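Local coordinates for protein thiamine pyrophosphokinase (Bacillus subtilis, PDB 3LM8) that transfers a diphosphate group from ATP to thiamine, forming thiamine diphosphate and AMP, and takes part in thiamine salvage, at residues A[80-85]-A[111-116]; A[126-129]-A[134-137]. The protein carries 1 engineered substitution. All coordinates share one frame; numbering follows the deposited sequence.

Contact 1: residues A[80-85]-A[111-116]; sequences TDLDLA and LGNIQL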
loop_
_atom_site.group_PDB
_atom_site.type_symbol
_atom_site.label_atom_id
_atom_site.label_comp_id
_atom_site.label_asym_id
_atom_site.label_seq_id
_atom_site.Cartn_x
_atom_site.Cartn_y
_atom_site.Cartn_z
ATOM N N THR A 80 3.915 -5.536 -14.508
ATOM C CA THR A 80 4.331 -6.322 -13.355
ATOM C C THR A 80 3.160 -7.190 -12.894
ATOM O O THR A 80 2.001 -6.900 -13.205
ATOM C CB THR A 80 4.770 -5.417 -12.189
ATOM O OG1 THR A 80 5.847 -4.574 -12.617
ATOM C CG2 THR A 80 5.240 -6.260 -11.013
ATOM N N ASP A 81 3.465 -8.262 -12.170
ATOM C CA ASP A 81 2.428 -9.152 -11.665
ATOM C C ASP A 81 1.509 -8.334 -10.765
ATOM O O ASP A 81 0.284 -8.374 -10.895
ATOM C CB ASP A 81 3.057 -10.285 -10.857
ATOM C CG ASP A 81 4.116 -11.038 -11.637
ATOM O OD1 ASP A 81 3.869 -11.357 -12.819
ATOM O OD2 ASP A 81 5.192 -11.322 -11.066
ATOM N N LEU A 82 2.130 -7.589 -9.855
ATOM C CA LEU A 82 1.427 -6.738 -8.911
ATOM C C LEU A 82 0.592 -5.729 -9.699
ATOM O O LEU A 82 -0.610 -5.579 -9.470
ATOM C CB LEU A 82 2.456 -6.031 -8.012
ATOM C CG LEU A 82 2.061 -5.171 -6.801
ATOM C CD1 LEU A 82 1.986 -3.708 -7.190
ATOM C CD2 LEU A 82 0.738 -5.668 -6.223
ATOM N N ASP A 83 1.235 -5.057 -10.645
ATOM C CA ASP A 83 0.561 -4.069 -11.469
ATOM C C ASP A 83 -0.694 -4.643 -12.110
ATOM O O ASP A 83 -1.708 -3.955 -12.239
ATOM C CB ASP A 83 1.517 -3.560 -12.543
ATOM C CG ASP A 83 0.827 -2.690 -13.571
ATOM O OD1 ASP A 83 0.107 -1.742 -13.185
ATOM O OD2 ASP A 83 1.015 -2.955 -14.774
ATOM N N LEU A 84 -0.623 -5.911 -12.504
ATOM C CA LEU A 84 -1.756 -6.576 -13.136
ATOM C C LEU A 84 -2.861 -6.891 -12.139
ATOM O O LEU A 84 -4.046 -6.764 -12.452
ATOM C CB LEU A 84 -1.304 -7.871 -13.818
ATOM C CG LEU A 84 -2.432 -8.794 -14.297
ATOM C CD1 LEU A 84 -3.478 -7.995 -15.082
ATOM C CD2 LEU A 84 -1.844 -9.912 -15.151
ATOM N N ALA A 85 -2.457 -7.310 -10.944
ATOM C CA ALA A 85 -3.390 -7.650 -9.876
ATOM C C ALA A 85 -4.196 -6.424 -9.456
ATOM O O ALA A 85 -5.366 -6.536 -9.078
ATOM C CB ALA A 85 -2.626 -8.202 -8.685
ATOM N N LEU A 111 10.091 1.469 -5.217
ATOM C CA LEU A 111 9.868 2.638 -6.065
ATOM C C LEU A 111 8.749 2.377 -7.074
ATOM O O LEU A 111 7.966 3.272 -7.410
ATOM C CB LEU A 111 11.143 3.028 -6.828
ATOM C CG LEU A 111 12.158 3.997 -6.226
ATOM C CD1 LEU A 111 11.444 5.029 -5.368
ATOM C CD2 LEU A 111 13.168 3.233 -5.408
ATOM N N GLY A 112 8.696 1.147 -7.572
ATOM C CA GLY A 112 7.672 0.798 -8.522
ATOM C C GLY A 112 6.344 0.906 -7.810
ATOM O O GLY A 112 5.544 1.800 -8.094
ATOM N N ASN A 113 6.119 0.009 -6.853
ATOM C CA ASN A 113 4.864 -0.014 -6.107
ATOM C C ASN A 113 4.327 1.393 -5.821
ATOM O O ASN A 113 3.122 1.636 -5.903
ATOM C CB ASN A 113 5.043 -0.837 -4.826
ATOM C CG ASN A 113 5.593 -2.236 -5.112
ATOM O OD1 ASN A 113 5.080 -2.949 -5.970
ATOM N ND2 ASN A 113 6.641 -2.628 -4.395
ATOM N N ILE A 114 5.231 2.320 -5.516
ATOM C CA ILE A 114 4.856 3.707 -5.252
ATOM C C ILE A 114 4.122 4.324 -6.446
ATOM O O ILE A 114 3.111 5.010 -6.285
ATOM C CB ILE A 114 6.098 4.542 -4.934
ATOM C CG1 ILE A 114 6.508 4.302 -3.481
ATOM C CG2 ILE A 114 5.832 6.024 -5.221
ATOM C CD1 ILE A 114 5.501 4.831 -2.479
ATOM N N GLN A 115 4.630 4.080 -7.647
ATOM C CA GLN A 115 3.988 4.609 -8.841
ATOM C C GLN A 115 2.579 4.034 -8.946
ATOM O O GLN A 115 1.664 4.701 -9.426
ATOM C CB GLN A 115 4.778 4.229 -10.089
ATOM C CG GLN A 115 6.255 4.591 -10.035
ATOM C CD GLN A 115 6.501 6.088 -10.035
ATOM O OE1 GLN A 115 6.793 6.681 -8.994
ATOM N NE2 GLN A 115 6.382 6.709 -11.212
ATOM N N LEU A 116 2.408 2.792 -8.502
ATOM C CA LEU A 116 1.103 2.136 -8.546
ATOM C C LEU A 116 0.032 2.990 -7.871
ATOM O O LEU A 116 -1.114 3.020 -8.316
ATOM C CB LEU A 116 1.161 0.763 -7.850
ATOM C CG LEU A 116 1.899 -0.412 -8.515
ATOM C CD1 LEU A 116 1.263 -0.729 -9.847
ATOM C CD2 LEU A 116 3.353 -0.070 -8.724
#
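OD1 of D83 lies against L116, 3.7 Å from its CD1. The same oxygen forms a long, weak ion pair with K119, while OD2 takes a hydrogen bond from the side-chain amide of Q79. L116 CD1 also lies 3.8 Å from D83 CA and 3.9 Å from D83 CB. The methyl therefore rests against the base of the aspartate as well as its acid group.

L82 carries the rest of the contact. Its chi1 of -173° sets CG anti to the backbone N, and chi2 then turns CD1 toward L116. There L82 CD1 meets L116 CG at 3.6 Å, and the two leucine side chains meet at a slant. L82 CD1 also comes within 3.4 Å of N113 OD1. The leucine and asparagine side chains cross at about a right angle. The amide nitrogen of N113 is bound elsewhere, weakly, to the carbonyl oxygen of I102. An alanine in place of L116 would probably open a gap between L82 CD1 and the D83 carboxylate, and leave the leucine branch freer to turn.

The axes of segments 81-85 and 111-116 approach to 10.6 Å and lie 16° from parallel. Helices 81-92 and 107-122 thus lie side by side against the mixed sheet of this alpha/beta fold. Between them the chain passes through strand 96-100. A bound magnesium ion lies about 11 Å from the L82 side chain.

The two segments share no hydrogen bond or salt bridge. Leucine branches bridge the helices over a small area, while D83 OD2 is bonded to Q79 and N113 ND2 only weakly to I102. The chemistry implies a small contact, mostly of van der Waals packing.

Contact 2: residues A[126-129]-A[134-137]; sequences KIRL and NHIQ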
loop_
_atom_site.group_PDB
_atom_site.type_symbol
_atom_site.label_atom_id
_atom_site.label_comp_id
_atom_site.label_asym_id
_atom_site.label_seq_id
_atom_site.Cartn_x
_atom_site.Cartn_y
_atom_site.Cartn_z
ATOM N N LYS A 126 -9.213 4.451 -2.473
ATOM C CA LYS A 126 -8.190 4.371 -1.444
ATOM C C LYS A 126 -7.311 3.141 -1.637
ATOM O O LYS A 126 -7.794 1.999 -1.654
ATOM C CB LYS A 126 -8.838 4.354 -0.060
ATOM C CG LYS A 126 -9.476 5.686 0.306
ATOM C CD LYS A 126 -10.306 5.614 1.574
ATOM C CE LYS A 126 -10.866 6.987 1.926
ATOM N NZ LYS A 126 -11.569 7.608 0.767
ATOM N N ILE A 127 -6.016 3.395 -1.801
ATOM C CA ILE A 127 -5.017 2.349 -1.987
ATOM C C ILE A 127 -3.919 2.593 -0.964
ATOM O O ILE A 127 -3.146 3.540 -1.075
ATOM C CB ILE A 127 -4.416 2.416 -3.399
ATOM C CG1 ILE A 127 -5.542 2.367 -4.441
ATOM C CG2 ILE A 127 -3.424 1.273 -3.601
ATOM C CD1 ILE A 127 -5.057 2.434 -5.878
ATOM N N ARG A 128 -3.855 1.742 0.044
ATOM C CA ARG A 128 -2.859 1.898 1.100
ATOM C C ARG A 128 -1.795 0.822 0.976
ATOM O O ARG A 128 -2.128 -0.341 0.775
ATOM C CB ARG A 128 -3.560 1.799 2.465
ATOM C CG ARG A 128 -2.629 1.633 3.637
ATOM C CD ARG A 128 -3.391 1.477 4.951
ATOM N NE ARG A 128 -4.111 2.687 5.332
ATOM C CZ ARG A 128 -5.433 2.814 5.301
ATOM N NH1 ARG A 128 -6.198 1.804 4.907
ATOM N NH2 ARG A 128 -5.992 3.957 5.667
ATOM N N LEU A 129 -0.522 1.201 1.067
ATOM C CA LEU A 129 0.555 0.205 0.989
ATOM C C LEU A 129 0.961 -0.070 2.420
ATOM O O LEU A 129 1.059 0.855 3.216
ATOM C CB LEU A 129 1.772 0.727 0.222
ATOM C CG LEU A 129 1.619 1.461 -1.117
ATOM C CD1 LEU A 129 3.026 1.725 -1.656
ATOM C CD2 LEU A 129 0.793 0.647 -2.118
ATOM N N ASN A 134 5.424 0.686 8.025
ATOM C CA ASN A 134 4.987 1.826 7.232
ATOM C C ASN A 134 3.616 1.666 6.577
ATOM O O ASN A 134 3.173 0.554 6.288
ATOM C CB ASN A 134 6.019 2.156 6.143
ATOM C CG ASN A 134 7.408 2.362 6.697
ATOM O OD1 ASN A 134 8.124 1.401 6.978
ATOM N ND2 ASN A 134 7.795 3.617 6.873
ATOM N N HIS A 135 2.958 2.803 6.358
ATOM C CA HIS A 135 1.664 2.871 5.699
ATOM C C HIS A 135 1.795 4.020 4.712
ATOM O O HIS A 135 1.936 5.177 5.096
ATOM C CB HIS A 135 0.544 3.177 6.696
ATOM C CG HIS A 135 0.128 2.003 7.523
ATOM N ND1 HIS A 135 -0.910 2.063 8.428
ATOM C CD2 HIS A 135 0.605 0.737 7.581
ATOM C CE1 HIS A 135 -1.055 0.884 9.006
ATOM N NE2 HIS A 135 -0.147 0.061 8.511
ATOM N N ILE A 136 1.762 3.703 3.432
ATOM C CA ILE A 136 1.899 4.739 2.429
ATOM C C ILE A 136 0.577 4.969 1.731
ATOM O O ILE A 136 -0.160 4.018 1.454
ATOM C CB ILE A 136 2.967 4.348 1.390
ATOM C CG1 ILE A 136 4.295 4.142 2.102
ATOM C CG2 ILE A 136 3.114 5.449 0.342
ATOM C CD1 ILE A 136 5.254 3.342 1.332
ATOM N N GLN A 137 0.282 6.233 1.449
ATOM C CA GLN A 137 -0.960 6.590 0.776
ATOM C C GLN A 137 -0.802 7.913 0.054
ATOM O O GLN A 137 -0.138 8.831 0.537
ATOM C CB GLN A 137 -2.101 6.694 1.783
ATOM C CG GLN A 137 -3.386 6.039 1.341
ATOM C CD GLN A 137 -4.508 6.238 2.351
ATOM O OE1 GLN A 137 -4.411 5.806 3.504
ATOM N NE2 GLN A 137 -5.581 6.899 1.919
#
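Two backbone hydrogen bonds join L129 and I136 as an antiparallel hydrogen-bonded pair. L129 N gives one to I136 O at 2.9 Å, nearly straight (171°) and in the carbonyl plane. I136 N returns one to L129 O, also 2.9 Å, with the donor tilted 19° from the plane of the L129 carbonyl. Weaker CA-H...O contacts add to these: R128 CA reaches I136 O, and H135 CA reaches L129 O at 3.3 Å.

The segments are the arms of a beta hairpin, strands 126-131 and 134-139. Here the mixed sheet changes character. Strand 126-131 pairs in parallel with 96-100, and the hairpin turns the sheet antiparallel toward 207-212.

Apolar packing lies on the face that L129 and I136 share. Their CB atoms are 4.0 Å apart, and L129 CD1 also meets I136 CB and CD1. Both side chains touch L117 of helix 107-122.

Polar side chains meet on the other face. R128 bends at chi3, which brings NH2 to 3.3 Å from Q137 OE1, at an angle too poor for a hydrogen bond. The guanidinium and amide planes stand 88° apart. R128 NH1 bonds instead to Q98. R128 CD comes obliquely to the H135 ring, 4.3 Å from ND1.

From the N terminus, the chain builds strands 3-7, 26-31, 47-49 and 71-73 and two helices before helix 81-92. It then passes along strand 96-100 and returns in helix 107-122. Contact 1 closes this loop of 25 residues and pairs the two helices. The chain then leaves the second helix for strand 126-131 and turns back at once. Contact 2 closes that hairpin over four residues, where the parallel strands give way to antiparallel ones. The two contacts follow in series; neither nests in nor crosses the other. Helix 107-122 connects them. Its L116 side meets helix 81-92, while I114 CD1 packs 3.7 Å from I136 CG2 and also touches L129 on the hairpin.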